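Local coordinates for Two-component response regulator, LuxR family (Aurantimonas sp., PDB 3CZ5), which probably acts as a DNA-binding transcription regulator of a two-component signalling system, its receiver domain, the part present here, likely being switched by phosphorylation, at residues M9-H14 and D53-D58; I16-Y21 and E36-G41. All coordinates share one frame; numbering follows the deposited sequence.

Contact 1: M9-H14 and D53-D58. With PO4 (phosphate ion), chain F.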
loop_
_atom_site.group_PDB
_atom_site.type_symbol
_atom_site.label_atom_id
_atom_site.label_comp_id
_atom_site.label_asym_id
_atom_site.label_seq_id
_atom_site.Cartn_x
_atom_site.Cartn_y
_atom_site.Cartn_z
ATOM N N MET A 9 3.341 -4.386 -7.521
ATOM C CA MET A 9 4.096 -5.247 -6.639
ATOM C C MET A 9 3.345 -5.440 -5.301
ATOM O O MET A 9 2.793 -4.448 -4.765
ATOM C CB MET A 9 5.400 -4.570 -6.347
ATOM C CG MET A 9 6.335 -5.344 -5.338
ATOM S SD MET A 9 8.030 -4.622 -5.391
ATOM C CE MET A 9 8.827 -6.087 -4.917
ATOM N N LEU A 10 3.290 -6.676 -4.789
ATOM C CA LEU A 10 2.677 -6.973 -3.525
ATOM C C LEU A 10 3.718 -7.415 -2.549
ATOM O O LEU A 10 4.498 -8.336 -2.820
ATOM C CB LEU A 10 1.717 -8.163 -3.597
ATOM C CG LEU A 10 0.230 -7.910 -3.660
ATOM C CD1 LEU A 10 0.189 -7.010 -4.847
ATOM C CD2 LEU A 10 -0.437 -9.181 -3.949
ATOM N N VAL A 11 3.677 -6.836 -1.362
ATOM C CA VAL A 11 4.652 -7.179 -0.369
ATOM C C VAL A 11 3.790 -7.513 0.797
ATOM O O VAL A 11 3.143 -6.646 1.303
ATOM C CB VAL A 11 5.462 -5.922 -0.052
ATOM C CG1 VAL A 11 6.442 -6.127 1.074
ATOM C CG2 VAL A 11 6.162 -5.419 -1.314
ATOM N N ASP A 12 3.757 -8.777 1.161
ATOM C CA ASP A 12 3.003 -9.339 2.254
ATOM C C ASP A 12 3.771 -10.617 2.649
ATOM O O ASP A 12 4.273 -11.331 1.799
ATOM C CB ASP A 12 1.685 -9.756 1.686
ATOM C CG ASP A 12 0.666 -9.975 2.718
ATOM O OD1 ASP A 12 1.036 -10.019 3.894
ATOM O OD2 ASP A 12 -0.527 -10.059 2.363
ATOM N N ASP A 13 3.912 -10.909 3.918
ATOM C CA ASP A 13 4.542 -12.170 4.351
ATOM C C ASP A 13 3.496 -13.267 4.518
ATOM O O ASP A 13 3.782 -14.277 5.060
ATOM C CB ASP A 13 5.225 -11.950 5.711
ATOM C CG ASP A 13 4.340 -11.137 6.694
ATOM O OD1 ASP A 13 3.777 -10.054 6.348
ATOM O OD2 ASP A 13 4.187 -11.621 7.836
ATOM N N HIS A 14 2.264 -13.016 4.092
ATOM C CA HIS A 14 1.218 -13.985 4.212
ATOM C C HIS A 14 0.899 -14.611 2.818
ATOM O O HIS A 14 -0.040 -14.253 2.065
ATOM C CB HIS A 14 0.014 -13.339 4.940
ATOM C CG HIS A 14 0.236 -13.205 6.428
ATOM N ND1 HIS A 14 -0.124 -14.183 7.337
ATOM C CD2 HIS A 14 0.706 -12.167 7.160
ATOM C CE1 HIS A 14 0.132 -13.755 8.552
ATOM N NE2 HIS A 14 0.629 -12.536 8.471
ATOM N N ASP A 53 4.315 0.375 -11.155
ATOM C CA ASP A 53 3.594 1.587 -11.154
ATOM C C ASP A 53 3.089 1.845 -9.781
ATOM O O ASP A 53 2.705 2.958 -9.485
ATOM C CB ASP A 53 2.420 1.462 -12.077
ATOM C CG ASP A 53 2.838 1.257 -13.506
ATOM O OD1 ASP A 53 3.631 2.084 -13.993
ATOM O OD2 ASP A 53 2.379 0.300 -14.178
ATOM N N ILE A 54 3.049 0.844 -8.933
ATOM C CA ILE A 54 2.503 1.049 -7.601
ATOM C C ILE A 54 2.830 -0.164 -6.831
ATOM O O ILE A 54 2.678 -1.308 -7.351
ATOM C CB ILE A 54 0.959 1.129 -7.569
ATOM C CG1 ILE A 54 0.468 1.341 -6.142
ATOM C CG2 ILE A 54 0.249 -0.191 -8.070
ATOM C CD1 ILE A 54 -0.859 2.193 -6.086
ATOM N N VAL A 55 3.262 0.051 -5.593
ATOM C CA VAL A 55 3.472 -1.080 -4.703
ATOM C C VAL A 55 2.449 -1.079 -3.591
ATOM O O VAL A 55 2.115 -0.028 -3.079
ATOM C CB VAL A 55 4.909 -1.115 -4.183
ATOM C CG1 VAL A 55 5.551 0.243 -4.266
ATOM C CG2 VAL A 55 4.979 -1.709 -2.795
ATOM N N VAL A 56 1.884 -2.248 -3.303
ATOM C CA VAL A 56 1.009 -2.467 -2.153
ATOM C C VAL A 56 1.647 -3.299 -1.045
ATOM O O VAL A 56 1.999 -4.464 -1.261
ATOM C CB VAL A 56 -0.186 -3.300 -2.515
ATOM C CG1 VAL A 56 -0.962 -3.722 -1.204
ATOM C CG2 VAL A 56 -1.063 -2.554 -3.507
ATOM N N MET A 57 1.711 -2.742 0.168
ATOM C CA MET A 57 2.553 -3.309 1.286
ATOM C C MET A 57 1.824 -3.475 2.628
ATOM O O MET A 57 1.052 -2.592 2.979
ATOM C CB MET A 57 3.724 -2.341 1.527
ATOM C CG MET A 57 4.975 -3.085 1.603
ATOM S SD MET A 57 6.481 -2.218 1.696
ATOM C CE MET A 57 7.207 -3.517 2.602
ATOM N N ASP A 58 2.078 -4.541 3.391
ATOM C CA ASP A 58 1.627 -4.569 4.745
ATOM C C ASP A 58 2.270 -3.438 5.580
ATOM O O ASP A 58 3.306 -2.823 5.238
ATOM C CB ASP A 58 2.131 -5.806 5.408
ATOM C CG ASP A 58 1.433 -7.038 4.958
ATOM O OD1 ASP A 58 0.493 -6.936 4.100
ATOM O OD2 ASP A 58 1.852 -8.104 5.511
HETATM P P PO4 F . -1.116 -17.595 5.295
HETATM O O1 PO4 F . -1.053 -17.572 6.795
HETATM O O2 PO4 F . -2.473 -17.351 4.724
HETATM O O3 PO4 F . -0.401 -16.273 5.142
HETATM O O4 PO4 F . -0.391 -18.807 4.796
#
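Asp-12, Asp-13 and Asp-58 come together at the C-terminal ends of two neighbouring parallel strands, the acidic pocket of a CheY-like receiver domain, in which Asp-58 is the predicted phosphorylation site. The strands pair in register, Met-9 beside Val-55 and Val-11 beside Met-57. Met-9 and Val-11 each use both N-H and C=O: Met-9 N donates to Ile-54 O, Val-56 N gives Met-9 O a nearly straight bond of 2.8 Å, Val-11 N reaches Val-56 O at 2.9 Å, and Asp-58 N closes the ladder on Val-11 O. Beyond it the carboxylates converge. Asp-58 CG lies anti to its carbonyl carbon (chi1 -73°), which points the group at the Asp-12 and Asp-13 side chains. Asp-58 OD2 stands 2.6 Å from Asp-12 OD1 and 2.9 Å from Asp-13 OD1, and the Asp-58 carboxylate plane is turned 76° from each of the other two. Such crowding of acids is consistent with the site where relatives bind a divalent metal ion, and Lys-108 forms a salt bridge with Asp-58 OD1. Further back, Val-11 CG2 meets Val-55 CG2 at 4.2 Å. The Met-9, Val-11 and Val-55 side chains face helix 40-48, whereas Leu-10 and Val-56 lie on the other side of the sheet, against Val-33 of strand 31-37 and Leu-83 and Phe-85 of strand 82-86.

Contact 2: I16-Y21 and E36-G41. With PO4 (phosphate ion), chain F.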
loop_
_atom_site.group_PDB
_atom_site.type_symbol
_atom_site.label_atom_id
_atom_site.label_comp_id
_atom_site.label_asym_id
_atom_site.label_seq_id
_atom_site.Cartn_x
_atom_site.Cartn_y
_atom_site.Cartn_z
ATOM N N ILE A 16 -0.431 -17.061 1.322
ATOM C CA ILE A 16 -1.744 -17.372 0.750
ATOM C C ILE A 16 -2.767 -16.239 0.722
ATOM O O ILE A 16 -3.416 -16.032 -0.297
ATOM C CB ILE A 16 -2.320 -18.536 1.455
ATOM C CG1 ILE A 16 -1.204 -19.591 1.526
ATOM C CG2 ILE A 16 -3.618 -19.039 0.750
ATOM C CD1 ILE A 16 -1.776 -20.855 1.902
ATOM N N VAL A 17 -2.922 -15.495 1.805
ATOM C CA VAL A 17 -3.699 -14.288 1.624
ATOM C C VAL A 17 -3.082 -13.429 0.520
ATOM O O VAL A 17 -3.787 -12.683 -0.191
ATOM C CB VAL A 17 -3.913 -13.427 2.948
ATOM C CG1 VAL A 17 -3.827 -14.293 4.145
ATOM C CG2 VAL A 17 -2.899 -12.298 3.062
ATOM N N ARG A 18 -1.761 -13.460 0.363
ATOM C CA ARG A 18 -1.191 -12.532 -0.637
ATOM C C ARG A 18 -1.818 -12.895 -1.938
ATOM O O ARG A 18 -2.306 -12.019 -2.696
ATOM C CB ARG A 18 0.270 -12.726 -0.778
ATOM C CG ARG A 18 0.916 -11.579 -1.442
ATOM C CD ARG A 18 2.400 -11.804 -1.353
ATOM N NE ARG A 18 2.753 -13.097 -1.914
ATOM C CZ ARG A 18 3.625 -13.901 -1.337
ATOM N NH1 ARG A 18 4.142 -13.492 -0.178
ATOM N NH2 ARG A 18 3.973 -15.062 -1.902
ATOM N N GLU A 19 -1.860 -14.213 -2.181
ATOM C CA GLU A 19 -2.433 -14.696 -3.442
ATOM C C GLU A 19 -3.947 -14.326 -3.621
ATOM O O GLU A 19 -4.374 -13.992 -4.741
ATOM C CB GLU A 19 -2.230 -16.192 -3.630
ATOM C CG GLU A 19 -1.819 -16.510 -5.027
ATOM C CD GLU A 19 -0.476 -15.846 -5.364
ATOM O OE1 GLU A 19 0.375 -15.733 -4.399
ATOM O OE2 GLU A 19 -0.270 -15.449 -6.574
ATOM N N GLY A 20 -4.735 -14.402 -2.538
ATOM C CA GLY A 20 -6.079 -14.018 -2.588
ATOM C C GLY A 20 -6.178 -12.575 -3.038
ATOM O O GLY A 20 -7.040 -12.203 -3.835
ATOM N N TYR A 21 -5.310 -11.729 -2.528
ATOM C CA TYR A 21 -5.387 -10.345 -2.938
ATOM C C TYR A 21 -4.872 -10.157 -4.332
ATOM O O TYR A 21 -5.366 -9.284 -5.060
ATOM C CB TYR A 21 -4.621 -9.451 -2.009
ATOM C CG TYR A 21 -5.290 -9.268 -0.694
ATOM C CD1 TYR A 21 -6.582 -8.912 -0.664
ATOM C CD2 TYR A 21 -4.609 -9.431 0.500
ATOM C CE1 TYR A 21 -7.236 -8.720 0.480
ATOM C CE2 TYR A 21 -5.255 -9.224 1.707
ATOM C CZ TYR A 21 -6.602 -8.867 1.669
ATOM O OH TYR A 21 -7.387 -8.668 2.794
ATOM N N GLU A 36 5.866 -10.479 -6.450
ATOM C CA GLU A 36 5.426 -10.671 -5.079
ATOM C C GLU A 36 6.600 -10.750 -4.051
ATOM O O GLU A 36 7.547 -11.559 -4.194
ATOM C CB GLU A 36 4.581 -11.904 -5.005
ATOM C CG GLU A 36 3.277 -11.723 -5.591
ATOM C CD GLU A 36 2.453 -12.929 -5.331
ATOM O OE1 GLU A 36 3.084 -13.935 -4.922
ATOM O OE2 GLU A 36 1.214 -12.887 -5.538
ATOM N N ALA A 37 6.556 -9.921 -3.016
ATOM C CA ALA A 37 7.657 -9.892 -2.011
ATOM C C ALA A 37 7.175 -10.277 -0.625
ATOM O O ALA A 37 6.009 -10.144 -0.301
ATOM C CB ALA A 37 8.342 -8.526 -1.973
ATOM N N ALA A 38 8.069 -10.765 0.212
ATOM C CA ALA A 38 7.624 -11.270 1.518
ATOM C C ALA A 38 8.168 -10.493 2.663
ATOM O O ALA A 38 7.846 -10.862 3.772
ATOM C CB ALA A 38 8.080 -12.675 1.678
ATOM N N ASP A 39 9.086 -9.543 2.426
ATOM C CA ASP A 39 9.581 -8.610 3.443
ATOM C C ASP A 39 10.169 -7.399 2.781
ATOM O O ASP A 39 10.216 -7.309 1.561
ATOM C CB ASP A 39 10.708 -9.243 4.204
ATOM C CG ASP A 39 11.781 -9.794 3.265
ATOM O OD1 ASP A 39 12.313 -9.048 2.399
ATOM O OD2 ASP A 39 12.115 -10.979 3.421
ATOM N N ALA A 40 10.702 -6.495 3.595
ATOM C CA ALA A 40 11.153 -5.209 3.087
ATOM C C ALA A 40 12.326 -5.341 2.151
ATOM O O ALA A 40 12.420 -4.597 1.155
ATOM C CB ALA A 40 11.509 -4.287 4.228
ATOM N N GLY A 41 13.255 -6.236 2.497
ATOM C CA GLY A 41 14.486 -6.328 1.737
ATOM C C GLY A 41 14.178 -6.652 0.288
ATOM O O GLY A 41 14.582 -5.905 -0.647
HETATM P P PO4 F . -1.116 -17.595 5.295
HETATM O O1 PO4 F . -1.053 -17.572 6.795
HETATM O O2 PO4 F . -2.473 -17.351 4.724
HETATM O O3 PO4 F . -0.401 -16.273 5.142
HETATM O O4 PO4 F . -0.391 -18.807 4.796
#
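The guanidinium of Arg-18 has Glu-36 OE1 at its edge, close to its plane, while Ala-37 O and the Ala-38 methyl approach it obliquely. Both NE and NH2 of Arg-18 point to that one oxygen: Arg-18 NE lies 3.1 Å from Glu-36 OE1, and NH2 makes a longer bond to the same atom. Each bond is weak, with an N-H...O angle of 135° for NE. Because both N-H groups meet the same oxygen and the two planes are 64° apart, the salt bridge lacks the coplanar, two-oxygen form. Arg-18 leaves helix 15-25 with CG anti to the backbone N (chi1 -163°), and its chain then bends at chi3, which brings NE alongside Glu-36. The third guanidinium nitrogen, NH1, hydrogen-bonds to Asp-12 O, the strongest polar partner of Arg-18. An alanine here would probably leave the Glu-36 carboxylate without its positive mate and the Asp-12 carbonyl without this donor. Glu-36 reaches out from the strand on an extended chain to meet Glu-19, which follows Arg-18 in the helix and whose side chain crosses it at about a right angle. Glu-19 OE2 comes to 3.1 Å from Glu-36 OE2, two acceptors side by side; Arg-22 forms a salt bridge with Glu-19 OE2, so the two arginines probably offset part of the like charge. At the helix start, Val-17 N makes a long, weak hydrogen bond to O2 of a phosphate ion, probably from the crystallisation liquor. The Arg-18 to Glu-36 salt bridge joins the crossover helix to the edge strand in the beta-alpha-beta unit 6-11, 15-25, 31-37, the first of the receiver fold.

Overall arrangement
Contacts 1 and 2 have centres only about 6 Å apart and meet at strand 6-11, which lies between strands 31-37 and 54-57 in the parallel sheet. Along the chain the order is 9-14, 16-21, 36-41, 53-58, so both segments of contact 2 fall between those of contact 1. Contact 1 is buried within the sheet, whereas contact 2 lies at the surface, where helix 15-25 meets an edge strand. The two also join directly: Leu-10 O probably accepts a hydrogen bond from Ala-37 N, Asp-12 packs on Val-17, and Asp-13 on Ala-38. Helix 15-25 and the end of strand 31-37 thus flank the loop that carries Asp-12 and Asp-13 beside the predicted phosphorylation site.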